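Putative branched-chain amino acid transport system substrate-binding protein (Rhodopseudomonas palustris, PDB 3TX6) probably serves as the periplasmic solute-binding component of an ABC transporter, and holds the aromatic acid 3-(4-hydroxyphenyl)pyruvate in its pocket. Local coordinates at residues 135-140 / 165-170; 189-194 / 213-218; 237-242 / 352-357. One frame throughout, in Å; residues are numbered along the deposited sequence.

Interaction 1: 135-140 / 165-170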
loop_
_atom_site.group_PDB
_atom_site.type_symbol
_atom_site.label_atom_id
_atom_site.label_comp_id
_atom_site.label_asym_id
_atom_site.label_seq_id
_atom_site.Cartn_x
_atom_site.Cartn_y
_atom_site.Cartn_z
ATOM N N ILE A 135 19.862 14.063 -11.784
ATOM C CA ILE A 135 20.066 12.620 -11.859
ATOM C C ILE A 135 19.956 12.190 -13.314
ATOM O O ILE A 135 18.891 12.347 -13.915
ATOM C CB ILE A 135 19.038 11.853 -11.046
ATOM C CG1 ILE A 135 19.010 12.406 -9.622
ATOM C CG2 ILE A 135 19.325 10.339 -11.111
ATOM C CD1 ILE A 135 20.307 12.247 -8.917
ATOM N N LYS A 136 21.027 11.625 -13.855
ATOM C CA LYS A 136 21.013 11.091 -15.232
ATOM C C LYS A 136 21.027 9.568 -15.251
ATOM O O LYS A 136 20.303 8.944 -16.011
ATOM C CB LYS A 136 22.200 11.622 -16.030
ATOM C CG LYS A 136 22.226 13.147 -16.127
ATOM C CD LYS A 136 23.498 13.709 -16.788
ATOM C CE LYS A 136 23.499 15.237 -16.745
ATOM N NZ LYS A 136 24.363 15.795 -15.681
ATOM N N THR A 137 21.870 8.972 -14.416
ATOM C CA THR A 137 22.016 7.516 -14.360
ATOM C C THR A 137 21.342 7.006 -13.082
ATOM O O THR A 137 21.363 7.712 -12.037
ATOM C CB THR A 137 23.473 7.073 -14.410
ATOM O OG1 THR A 137 24.204 7.714 -13.327
ATOM C CG2 THR A 137 24.066 7.445 -15.790
ATOM N N VAL A 138 20.776 5.802 -13.157
ATOM C CA VAL A 138 20.027 5.255 -12.035
ATOM C C VAL A 138 20.328 3.750 -11.929
ATOM O O VAL A 138 20.496 3.043 -12.931
ATOM C CB VAL A 138 18.501 5.500 -12.162
ATOM C CG1 VAL A 138 17.947 4.713 -13.346
ATOM C CG2 VAL A 138 17.767 5.113 -10.854
ATOM N N GLY A 139 20.494 3.285 -10.706
ATOM C CA GLY A 139 20.573 1.841 -10.481
ATOM C C GLY A 139 19.336 1.400 -9.687
ATOM O O GLY A 139 18.682 2.205 -9.045
ATOM N N TYR A 140 19.018 0.130 -9.791
ATOM C CA TYR A 140 17.868 -0.500 -9.085
ATOM C C TYR A 140 18.310 -1.686 -8.278
ATOM O O TYR A 140 19.110 -2.508 -8.751
ATOM C CB TYR A 140 16.884 -1.022 -10.107
ATOM C CG TYR A 140 15.622 -1.633 -9.496
ATOM C CD1 TYR A 140 14.673 -0.832 -8.878
ATOM C CD2 TYR A 140 15.366 -3.017 -9.567
ATOM C CE1 TYR A 140 13.504 -1.388 -8.337
ATOM C CE2 TYR A 140 14.239 -3.573 -8.981
ATOM C CZ TYR A 140 13.285 -2.748 -8.406
ATOM O OH TYR A 140 12.137 -3.239 -7.841
ATOM N N LYS A 165 18.790 6.809 -17.402
ATOM C CA LYS A 165 19.490 5.669 -17.999
ATOM C C LYS A 165 19.759 4.667 -16.895
ATOM O O LYS A 165 20.426 4.987 -15.912
ATOM C CB LYS A 165 20.824 6.102 -18.628
ATOM C CG LYS A 165 21.550 4.998 -19.411
ATOM C CD LYS A 165 22.926 5.455 -19.923
ATOM C CE LYS A 165 23.737 4.313 -20.546
ATOM N NZ LYS A 165 25.195 4.509 -20.332
ATOM N N ILE A 166 19.238 3.456 -17.058
ATOM C CA ILE A 166 19.467 2.402 -16.078
ATOM C C ILE A 166 20.810 1.744 -16.331
ATOM O O ILE A 166 21.035 1.170 -17.400
ATOM C CB ILE A 166 18.388 1.331 -16.133
ATOM C CG1 ILE A 166 17.019 1.943 -15.820
ATOM C CG2 ILE A 166 18.694 0.229 -15.127
ATOM C CD1 ILE A 166 15.887 0.988 -16.152
ATOM N N VAL A 167 21.708 1.871 -15.361
ATOM C CA VAL A 167 23.069 1.356 -15.507
ATOM C C VAL A 167 23.364 0.127 -14.669
ATOM O O VAL A 167 24.456 -0.464 -14.758
ATOM C CB VAL A 167 24.122 2.465 -15.250
ATOM C CG1 VAL A 167 23.899 3.613 -16.225
ATOM C CG2 VAL A 167 24.097 2.952 -13.789
ATOM N N ALA A 168 22.378 -0.292 -13.879
ATOM C CA ALA A 168 22.541 -1.441 -13.042
ATOM C C ALA A 168 21.190 -1.885 -12.496
ATOM O O ALA A 168 20.370 -1.042 -12.060
ATOM C CB ALA A 168 23.511 -1.136 -11.878
ATOM N N GLU A 169 21.006 -3.208 -12.454
ATOM C CA GLU A 169 19.795 -3.829 -11.922
ATOM C C GLU A 169 20.184 -5.029 -11.078
ATOM O O GLU A 169 20.765 -5.984 -11.605
ATOM C CB GLU A 169 18.869 -4.305 -13.035
ATOM C CG GLU A 169 17.599 -4.977 -12.489
ATOM C CD GLU A 169 16.946 -5.989 -13.443
ATOM O OE1 GLU A 169 17.450 -6.188 -14.565
ATOM O OE2 GLU A 169 15.935 -6.617 -13.042
ATOM N N GLU A 170 19.849 -4.975 -9.790
ATOM C CA GLU A 170 20.110 -6.067 -8.869
ATOM C C GLU A 170 18.845 -6.417 -8.108
ATOM O O GLU A 170 18.010 -5.540 -7.805
ATOM C CB GLU A 170 21.196 -5.655 -7.880
ATOM C CG GLU A 170 22.556 -5.314 -8.542
ATOM C CD GLU A 170 23.275 -6.561 -9.032
ATOM O OE1 GLU A 170 23.188 -7.609 -8.333
ATOM O OE2 GLU A 170 23.930 -6.488 -10.090
#
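K165 begins the pairing: its backbone N bonds to K136 O at 3.0 Å, and K165 O then accepts V138 N at 2.9 Å. These bonds set T137 beside K165 in a parallel arrangement. One step on, I166 stands next to V138, and their side chains lie alongside each other, pointing the same way. V138 CG1 sits between the backbone N and the carbonyl carbon (chi1 66°), and that branch packs on I166 CG1 at 3.8 Å. V167 N bonds to V138 O at 3.0 Å, but the V167 backbone then leaves the extended range (psi -3°). From V138 to Y140 one strand advances two residues, while from I166 to E169 the other advances three, so V167 is the extra residue of a beta bulge. Its CG1 crosses T137 at an angle, 3.9 Å from T137 CG2. A168 O restores the pairing by accepting Y140 N at 2.9 Å. E169 lies beside Y140, with E169 CG at the ring edge, 4.2 Å from Y140 CD2, and ring and carboxylate planes 47° apart; the carboxylate forms a salt bridge with R171. E170 N closes the segment on Y140 O at 2.8 Å. The two strands belong to one beta-alpha-beta unit. Its connecting helix 146-161 covers the V138 and Y140 face through W151, F152 and L155, whereas helix 180-189 packs on A168 and E170. Strand 165-172 is outermost in the sheet, and strand 193-197 flanks 137-143 on its other side.

Interaction 2: 189-194 / 213-218. With ACY (acetic acid), chain F.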
loop_
_atom_site.group_PDB
_atom_site.type_symbol
_atom_site.label_atom_id
_atom_site.label_comp_id
_atom_site.label_asym_id
_atom_site.label_seq_id
_atom_site.Cartn_x
_atom_site.Cartn_y
_atom_site.Cartn_z
ATOM N N ALA A 189 29.204 0.806 -10.088
ATOM C CA ALA A 189 28.572 1.465 -11.229
ATOM C C ALA A 189 28.327 2.941 -10.924
ATOM O O ALA A 189 28.209 3.749 -11.832
ATOM C CB ALA A 189 27.267 0.765 -11.576
ATOM N N ASN A 190 28.215 3.272 -9.641
ATOM C CA ASN A 190 28.101 4.673 -9.147
ATOM C C ASN A 190 27.111 5.504 -9.971
ATOM O O ASN A 190 27.449 6.585 -10.482
ATOM C CB ASN A 190 29.466 5.401 -8.973
ATOM C CG ASN A 190 29.340 6.707 -8.149
ATOM O OD1 ASN A 190 28.484 6.827 -7.237
ATOM N ND2 ASN A 190 30.172 7.695 -8.473
ATOM N N PRO A 191 25.867 5.004 -10.062
ATOM C CA PRO A 191 24.820 5.778 -10.712
ATOM C C PRO A 191 24.570 7.035 -9.902
ATOM O O PRO A 191 24.924 7.074 -8.692
ATOM C CB PRO A 191 23.622 4.842 -10.673
ATOM C CG PRO A 191 23.860 3.989 -9.479
ATOM C CD PRO A 191 25.339 3.776 -9.428
ATOM N N ASP A 192 24.031 8.058 -10.543
ATOM C CA ASP A 192 23.662 9.292 -9.841
ATOM C C ASP A 192 22.635 9.071 -8.711
ATOM O O ASP A 192 22.628 9.830 -7.711
ATOM C CB ASP A 192 23.113 10.317 -10.824
ATOM C CG ASP A 192 24.109 10.715 -11.869
ATOM O OD1 ASP A 192 25.347 10.616 -11.617
ATOM O OD2 ASP A 192 23.627 11.151 -12.950
ATOM N N ALA A 193 21.748 8.082 -8.883
ATOM C CA ALA A 193 20.690 7.784 -7.904
ATOM C C ALA A 193 20.456 6.265 -7.888
ATOM O O ALA A 193 20.770 5.555 -8.847
ATOM C CB ALA A 193 19.403 8.548 -8.206
ATOM N N ILE A 194 19.962 5.729 -6.772
ATOM C CA ILE A 194 19.527 4.332 -6.758
ATOM C C ILE A 194 18.098 4.281 -6.231
ATOM O O ILE A 194 17.762 4.996 -5.298
ATOM C CB ILE A 194 20.427 3.450 -5.888
ATOM C CG1 ILE A 194 21.796 3.282 -6.551
ATOM C CG2 ILE A 194 19.822 2.054 -5.661
ATOM C CD1 ILE A 194 22.877 2.776 -5.632
ATOM N N ARG A 213 28.823 1.679 2.501
ATOM C CA ARG A 213 29.805 1.316 1.426
ATOM C C ARG A 213 30.345 2.542 0.725
ATOM O O ARG A 213 31.268 2.456 -0.088
ATOM C CB ARG A 213 29.121 0.421 0.397
ATOM C CG ARG A 213 29.918 0.028 -0.846
ATOM C CD ARG A 213 30.787 -1.175 -0.573
ATOM N NE ARG A 213 31.831 -1.332 -1.585
ATOM C CZ ARG A 213 32.839 -2.209 -1.520
ATOM N NH1 ARG A 213 32.959 -3.038 -0.475
ATOM N NH2 ARG A 213 33.742 -2.268 -2.512
ATOM N N GLY A 214 29.750 3.687 1.016
ATOM C CA GLY A 214 30.257 4.935 0.505
ATOM C C GLY A 214 29.510 5.418 -0.713
ATOM O O GLY A 214 30.040 6.266 -1.409
ATOM N N TYR A 215 28.268 4.940 -0.938
ATOM C CA TYR A 215 27.454 5.506 -1.974
ATOM C C TYR A 215 27.053 6.965 -1.593
ATOM O O TYR A 215 26.573 7.208 -0.469
ATOM C CB TYR A 215 26.212 4.629 -2.224
ATOM C CG TYR A 215 25.415 5.135 -3.394
ATOM C CD1 TYR A 215 25.990 5.187 -4.681
ATOM C CD2 TYR A 215 24.146 5.663 -3.212
ATOM C CE1 TYR A 215 25.286 5.699 -5.747
ATOM C CE2 TYR A 215 23.422 6.172 -4.284
ATOM C CZ TYR A 215 24.003 6.179 -5.551
ATOM O OH TYR A 215 23.283 6.709 -6.584
ATOM N N LYS A 216 27.239 7.911 -2.524
ATOM C CA LYS A 216 26.977 9.334 -2.266
ATOM C C LYS A 216 25.802 9.913 -2.989
ATOM O O LYS A 216 25.378 11.053 -2.711
ATOM C CB LYS A 216 28.204 10.198 -2.601
ATOM C CG LYS A 216 29.226 10.331 -1.479
ATOM C CD LYS A 216 29.900 8.997 -1.208
ATOM C CE LYS A 216 31.388 9.123 -0.895
ATOM N NZ LYS A 216 32.088 7.860 -1.215
ATOM N N GLY A 217 25.257 9.140 -3.922
ATOM C CA GLY A 217 24.116 9.595 -4.710
ATOM C C GLY A 217 22.830 9.652 -3.927
ATOM O O GLY A 217 22.768 9.218 -2.755
ATOM N N LEU A 218 21.814 10.243 -4.570
ATOM C CA LEU A 218 20.483 10.263 -4.005
ATOM C C LEU A 218 19.909 8.837 -3.943
ATOM O O LEU A 218 20.083 8.046 -4.872
ATOM C CB LEU A 218 19.549 11.235 -4.747
ATOM C CG LEU A 218 19.855 12.749 -4.670
ATOM C CD1 LEU A 218 18.840 13.588 -5.455
ATOM C CD2 LEU A 218 19.900 13.199 -3.201
HETATM C C ACY F . 30.692 10.539 -5.802
HETATM O O ACY F . 30.598 11.733 -5.414
HETATM O OXT ACY F . 30.186 10.127 -6.881
HETATM C CH3 ACY F . 31.426 9.561 -4.941
HETATM O O HOH W 1 28.897 7.579 -4.674
#
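Y215 and I194 make the main nonpolar contact: I194 CD1 stands over the centre of the phenol ring, 3.6 Å from its centroid and 12° off the ring normal, a CH-pi arrangement. The opposite face is covered from within the same segment as the ring by the backbone N of G217, 3.5 Å from the ring plane over its centre.

Among the direct hydrogen bonds, Y215 OH donates to P191 O at 2.7 Å. This donor lies above the carbonyl plane, 54° out of it. Y215 CG is anti to the backbone N (chi1 -175°), and the ring beyond it carries OH to P191 O. I194 N bonds to L218 O at 3.0 Å, whereas L218 N reaches D192 O only weakly, at 3.3 Å; A193 and L218 thereby pair as parallel strand residues.

Solvent and a bound small molecule gather at N190. A water 2.7 Å from N190 OD1 donates to it and accepts from K216 N, also at 2.7 Å, bridging the segments. N190 ND2 donates to OXT of a bound acetic acid molecule, probably from the crystallisation liquor, at 2.9 Å.

N190 leaves helix 180-189 with positive phi, and G214 ends helix 200-213 in a Schellman motif. These turns lead into the parallel strands 193-197 and 218-221, with L210 of helix 200-213 packing on both I194 and Y215.

Interaction 3: 237-242 / 352-357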
loop_
_atom_site.group_PDB
_atom_site.type_symbol
_atom_site.label_atom_id
_atom_site.label_comp_id
_atom_site.label_asym_id
_atom_site.label_seq_id
_atom_site.Cartn_x
_atom_site.Cartn_y
_atom_site.Cartn_z
ATOM N N SER A 237 21.624 6.707 8.243
ATOM C CA SER A 237 21.630 6.438 6.816
ATOM C C SER A 237 20.333 6.882 6.043
ATOM O O SER A 237 20.364 7.000 4.836
ATOM C CB SER A 237 21.906 4.916 6.575
ATOM O OG SER A 237 20.690 4.236 6.763
ATOM N N ALA A 238 19.221 7.107 6.714
ATOM C CA ALA A 238 17.965 7.534 6.072
ATOM C C ALA A 238 18.004 9.013 5.737
ATOM O O ALA A 238 17.131 9.470 4.997
ATOM C CB ALA A 238 16.777 7.254 7.018
ATOM N N GLU A 239 19.001 9.767 6.241
ATOM C CA GLU A 239 19.008 11.220 6.042
ATOM C C GLU A 239 18.922 11.513 4.549
ATOM O O GLU A 239 19.616 10.903 3.771
ATOM C CB GLU A 239 20.279 11.816 6.686
ATOM C CG GLU A 239 20.564 13.310 6.455
ATOM C CD GLU A 239 21.273 13.624 5.106
ATOM O OE1 GLU A 239 22.478 13.216 4.778
ATOM O OE2 GLU A 239 20.585 14.337 4.378
ATOM N N GLY A 240 18.027 12.429 4.158
ATOM C CA GLY A 240 17.982 12.912 2.767
ATOM C C GLY A 240 17.286 12.025 1.774
ATOM O O GLY A 240 17.215 12.376 0.593
ATOM N N VAL A 241 16.782 10.872 2.243
ATOM C CA VAL A 241 16.112 9.902 1.370
ATOM C C VAL A 241 14.945 10.615 0.757
ATOM O O VAL A 241 14.377 11.592 1.361
ATOM C CB VAL A 241 15.680 8.624 2.151
ATOM C CG1 VAL A 241 14.494 8.906 3.073
ATOM C CG2 VAL A 241 15.375 7.428 1.220
ATOM N N LEU A 242 14.590 10.205 -0.455
ATOM C CA LEU A 242 13.310 10.658 -1.038
ATOM C C LEU A 242 12.419 9.442 -1.076
ATOM O O LEU A 242 12.836 8.366 -1.500
ATOM C CB LEU A 242 13.506 11.177 -2.465
ATOM C CG LEU A 242 14.262 12.484 -2.676
ATOM C CD1 LEU A 242 13.796 13.603 -1.708
ATOM C CD2 LEU A 242 15.740 12.137 -2.499
ATOM N N THR A 352 10.981 13.469 2.609
ATOM C CA THR A 352 12.371 13.227 2.890
ATOM C C THR A 352 12.522 13.016 4.410
ATOM O O THR A 352 11.550 13.100 5.150
ATOM C CB THR A 352 13.257 14.370 2.312
ATOM O OG1 THR A 352 14.615 13.976 2.333
ATOM C CG2 THR A 352 13.067 15.711 3.072
ATOM N N VAL A 353 13.737 12.681 4.837
ATOM C CA VAL A 353 14.098 12.518 6.249
ATOM C C VAL A 353 15.129 13.577 6.615
ATOM O O VAL A 353 16.195 13.658 5.986
ATOM C CB VAL A 353 14.623 11.105 6.489
ATOM C CG1 VAL A 353 15.148 10.978 7.907
ATOM C CG2 VAL A 353 13.516 10.083 6.263
ATOM N N LYS A 354 14.774 14.424 7.602
ATOM C CA LYS A 354 15.701 15.407 8.149
ATOM C C LYS A 354 15.606 15.371 9.674
ATOM O O LYS A 354 14.507 15.384 10.222
ATOM C CB LYS A 354 15.365 16.840 7.668
ATOM C CG LYS A 354 15.233 17.048 6.157
ATOM C CD LYS A 354 16.526 16.776 5.380
ATOM C CE LYS A 354 17.533 17.914 5.474
ATOM N NZ LYS A 354 18.618 17.655 4.496
ATOM N N ASP A 355 16.754 15.367 10.345
ATOM C CA ASP A 355 16.820 15.298 11.824
ATOM C C ASP A 355 16.007 14.118 12.334
ATOM O O ASP A 355 15.346 14.204 13.397
ATOM C CB ASP A 355 16.329 16.610 12.464
ATOM C CG ASP A 355 17.049 17.817 11.905
ATOM O OD1 ASP A 355 18.280 17.900 12.139
ATOM O OD2 ASP A 355 16.394 18.646 11.217
ATOM N N GLY A 356 16.060 13.022 11.560
ATOM C CA GLY A 356 15.532 11.725 11.981
ATOM C C GLY A 356 14.018 11.605 11.872
ATOM O O GLY A 356 13.442 10.677 12.436
ATOM N N LYS A 357 13.381 12.592 11.222
ATOM C CA LYS A 357 11.953 12.651 11.049
ATOM C C LYS A 357 11.600 12.873 9.570
ATOM O O LYS A 357 12.343 13.500 8.817
ATOM C CB LYS A 357 11.350 13.806 11.885
ATOM C CG LYS A 357 11.755 13.813 13.353
ATOM C CD LYS A 357 11.144 12.660 14.118
ATOM C CE LYS A 357 11.640 12.632 15.566
ATOM N NZ LYS A 357 11.577 13.964 16.253
#
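V353 and V241 cross at an angle, V241 CG1 meeting V353 CG2 at 3.5 Å. The V353 side chain points into the turn A238-V241: its CB lies 3.3 Å from A238 O and its CG1 touches A238 CB. T352, the residue before, turns its hydroxyl to the same turn. With OG1 anti to the backbone N (chi1 -167°), T352 OG1 donates to V241 O at 2.6 Å. T352 CB lies 4.1 Å from L242 CD1, the two side chains pointing the same way. G240 N donates to V353 O at 2.9 Å in a nearly straight bond (174°) lying in the carbonyl plane. V353 N, in contrast, is buried here with no partner. At the outer end E239 and K354 approach obliquely, and their salt bridge is long, 3.9 Å from E239 OE2 to K354 NZ. The turn is of type II, with G240 at positive phi (80°). It delivers the chain to strand 242-245 beside strand 349-354, which a type I' turn from K354 to K357 joins to 357-360. The hairpin 349-354/357-360 thus extends the parallel strands of this lobe's sheet, its first strand antiparallel to 242-245 and its second forming the edge.

Overall arrangement
All three interactions lie on one seven-stranded mixed sheet, whose parallel strand order, 2-1-3-4-5, fits a lobe of a type I periplasmic binding protein. Interactions 1 and 2 have centres about 9 Å apart and touch directly: D192 OD2 lies 2.8 Å from K136 N, and T137 OG1 lies 2.8 Å from D192 N, both probable hydrogen bonds. Interaction 3 stands farther across the sheet, its centre about 16 Å from that of interaction 2 and about 22 Å from that of interaction 1, and it touches neither. The Y140 side chain, in interaction 1, lies about 10 Å from the bound 3-(4-hydroxyphenyl)pyruvate, too far for direct contact.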